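Side-chain contact in putative uncharacterized protein (Campylobacter jejuni, PDB 5TPU), which is of unknown function but belongs to the WxcM-like family of the cupin clan and binds thymidine-5'-diphosphate: residues L93-G96 against K97-R101. The protein carries 3 engineered substitutions. Numbering follows the deposited sequence.
Sequences LYIG and KNMWR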
ATOM      1  N   LEU A  93       9.143  -7.686  -2.036  1.00 20.84           N
ATOM      2  CA  LEU A  93      10.303  -7.811  -2.926  1.00 19.46           C
ATOM      3  C   LEU A  93      10.891  -6.440  -3.186  1.00 19.66           C
ATOM      4  O   LEU A  93      10.248  -5.569  -3.738  1.00 18.94           O
ATOM      5  CB  LEU A  93       9.915  -8.508  -4.232  1.00 20.17           C
ATOM      6  CG  LEU A  93      10.983  -8.485  -5.341  1.00 21.35           C
ATOM      7  CD1 LEU A  93      12.222  -9.215  -4.877  1.00 24.37           C
ATOM      8  CD2 LEU A  93      10.479  -9.078  -6.627  1.00 22.95           C
ATOM      9  N   TYR A  94      12.095  -6.228  -2.685  1.00 21.64           N
ATOM     10  CA  TYR A  94      12.803  -5.011  -2.942  1.00 21.32           C
ATOM     11  C   TYR A  94      13.378  -5.127  -4.321  1.00 21.43           C
ATOM     12  O   TYR A  94      14.053  -6.105  -4.604  1.00 22.80           O
ATOM     13  CB  TYR A  94      13.911  -4.779  -1.926  1.00 22.18           C
ATOM     14  CG  TYR A  94      14.822  -3.629  -2.311  1.00 20.98           C
ATOM     15  CD1 TYR A  94      14.384  -2.341  -2.244  1.00 20.74           C
ATOM     16  CD2 TYR A  94      16.116  -3.860  -2.742  1.00 24.43           C
ATOM     17  CE1 TYR A  94      15.189  -1.287  -2.586  1.00 22.81           C
ATOM     18  CE2 TYR A  94      16.957  -2.814  -3.078  1.00 22.12           C
ATOM     19  CZ  TYR A  94      16.477  -1.532  -2.999  1.00 24.13           C
ATOM     20  OH  TYR A  94      17.275  -0.476  -3.374  1.00 25.78           O
ATOM     21  N   ILE A  95      13.063  -4.164  -5.188  1.00 20.38           N
ATOM     22  CA  ILE A  95      13.723  -4.007  -6.453  1.00 22.90           C
ATOM     23  C   ILE A  95      14.406  -2.667  -6.505  1.00 23.43           C
ATOM     24  O   ILE A  95      13.754  -1.632  -6.503  1.00 26.43           O
ATOM     25  CB  ILE A  95      12.770  -4.070  -7.644  1.00 23.98           C
ATOM     26  CG1 ILE A  95      11.949  -5.364  -7.623  1.00 22.52           C
ATOM     27  CG2 ILE A  95      13.581  -3.999  -8.951  1.00 22.96           C
ATOM     28  CD1 ILE A  95      10.864  -5.369  -8.676  1.00 22.99           C
ATOM     29  N   GLY A  96      15.729  -2.706  -6.571  1.00 22.46           N
ATOM     30  CA  GLY A  96      16.555  -1.526  -6.511  1.00 22.68           C
ATOM     31  C   GLY A  96      16.865  -0.953  -7.888  1.00 25.69           C
ATOM     32  O   GLY A  96      16.178  -1.212  -8.886  1.00 21.46           O
ATOM     33  N   LYS A  97      17.935  -0.159  -7.924  1.00 28.04           N
ATOM     34  CA  LYS A  97      18.328   0.598  -9.110  1.00 26.68           C
ATOM     35  C   LYS A  97      18.814  -0.324 -10.210  1.00 25.39           C
ATOM     36  O   LYS A  97      19.219  -1.459  -9.949  1.00 27.01           O
ATOM     37  CB  LYS A  97      19.386   1.623  -8.749  1.00 33.51           C
ATOM     38  CG  LYS A  97      18.842   2.707  -7.824  1.00 37.00           C
ATOM     39  CD  LYS A  97      19.908   3.681  -7.335  1.00 46.02           C
ATOM     40  CE  LYS A  97      19.432   4.429  -6.095  1.00 48.30           C
ATOM     41  NZ  LYS A  97      20.364   5.525  -5.713  1.00 53.29           N
ATOM     42  N   ASN A  98      18.665   0.150 -11.441  1.00 22.36           N
ATOM     43  CA  ASN A  98      19.130  -0.504 -12.652  1.00 25.66           C
ATOM     44  C   ASN A  98      18.640  -1.916 -12.867  1.00 27.52           C
ATOM     45  O   ASN A  98      19.422  -2.794 -13.175  1.00 24.90           O
ATOM     46  CB  ASN A  98      20.654  -0.427 -12.722  1.00 28.24           C
ATOM     47  CG  ASN A  98      21.126   1.008 -12.842  1.00 30.90           C
ATOM     48  OD1 ASN A  98      21.638   1.605 -11.881  1.00 34.42           O
ATOM     49  ND2 ASN A  98      20.858   1.602 -14.001  1.00 33.14           N
ATOM     50  N   MET A  99      17.328  -2.118 -12.734  1.00 28.47           N
ATOM     51  CA  MET A  99      16.734  -3.438 -12.924  1.00 23.97           C
ATOM     52  C   MET A  99      15.635  -3.516 -13.982  1.00 24.20           C
ATOM     53  O   MET A  99      14.746  -2.683 -14.091  1.00 20.68           O
ATOM     54  CB  MET A  99      16.168  -3.886 -11.604  1.00 25.73           C
ATOM     55  CG  MET A  99      17.200  -4.085 -10.509  1.00 27.33           C
ATOM     56  SD  MET A  99      18.291  -5.470 -10.873  1.00 25.64           S
ATOM     57  CE  MET A  99      17.250  -6.905 -10.936  1.00 25.47           C
ATOM     58  N   TRP A 100      15.746  -4.548 -14.794  1.00 25.41           N
ATOM     59  CA  TRP A 100      14.774  -4.866 -15.799  1.00 24.07           C
ATOM     60  C   TRP A 100      13.869  -5.850 -15.066  1.00 26.38           C
ATOM     61  O   TRP A 100      14.336  -6.654 -14.232  1.00 24.63           O
ATOM     62  CB  TRP A 100      15.443  -5.534 -16.963  1.00 21.68           C
ATOM     63  CG  TRP A 100      14.577  -5.991 -18.049  1.00 21.41           C
ATOM     64  CD1 TRP A 100      13.935  -7.210 -18.169  1.00 22.57           C
ATOM     65  CD2 TRP A 100      14.314  -5.284 -19.253  1.00 23.09           C
ATOM     66  NE1 TRP A 100      13.259  -7.261 -19.360  1.00 22.24           N
ATOM     67  CE2 TRP A 100      13.463  -6.085 -20.035  1.00 24.13           C
ATOM     68  CE3 TRP A 100      14.673  -4.024 -19.725  1.00 23.40           C
ATOM     69  CZ2 TRP A 100      12.992  -5.668 -21.290  1.00 25.73           C
ATOM     70  CZ3 TRP A 100      14.209  -3.633 -20.967  1.00 25.08           C
ATOM     71  CH2 TRP A 100      13.403  -4.451 -21.734  1.00 23.51           C
ATOM     72  N   ARG A 101      12.574  -5.723 -15.309  1.00 23.16           N
ATOM     73  CA  ARG A 101      11.609  -6.613 -14.653  1.00 24.00           C
ATOM     74  C   ARG A 101      10.397  -6.759 -15.490  1.00 25.51           C
ATOM     75  O   ARG A 101      10.080  -5.915 -16.322  1.00 22.91           O
ATOM     76  CB  ARG A 101      11.203  -6.121 -13.281  1.00 22.40           C
ATOM     77  CG  ARG A 101      10.058  -5.131 -13.251  1.00 23.42           C
ATOM     78  CD  ARG A 101      10.333  -3.800 -13.925  1.00 21.77           C
ATOM     79  NE  ARG A 101      11.597  -3.226 -13.462  1.00 22.65           N
ATOM     80  CZ  ARG A 101      11.750  -2.518 -12.347  1.00 25.01           C
ATOM     81  NH1 ARG A 101      10.736  -2.305 -11.504  1.00 26.70           N
ATOM     82  NH2 ARG A 101      12.921  -1.999 -12.064  1.00 24.64           N
TER
HETATM   83  O   HOH W   1      15.404  -0.480 -11.386  1.00 27.07           O
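Water 1 is held across the mouth of the bend between two strands of this cupin fold: the carbonyl of G96 accepts from it, with 2.7 Å from G96 O to the water oxygen, and M99 N donates to it at 2.9 Å. It thereby links G96, just past strand 91-95, to M99 on the far side of the bend; strands 91-95 and 99-104 belong to different sheets, and no direct hydrogen bond joins 93-96 to 97-101. Next to the water the side chains of I95 and M99 pack together. I95 CG2, set anti to the backbone N by a chi1 of -55°, lies 3.7 Å from M99 CB. M99 CG makes a separate van der Waals contact with the carbonyl oxygen, 3.5 Å from G96 O. I95 CG2 also meets the R101 guanidinium obliquely, 3.8 Å from R101 NH2. That guanidinium is folded back onto its own strand by bends at chi2 and chi3, and grips one atom side-on with two nitrogens: R101 NH2 donates to M99 O at 2.8 Å and nearly straight (163°), whereas R101 NE reaches M99 O at 3.3 Å on a more bent path. Both come from one face of the M99 carbonyl, well above its plane, while M99 O itself lies in the guanidinium plane. Q62 accepts from R101 NH1, which holds the flat group at a second corner and ties it to strand 62-68. Beside R101 NH1, I95 CD1 packs at 4.2 Å.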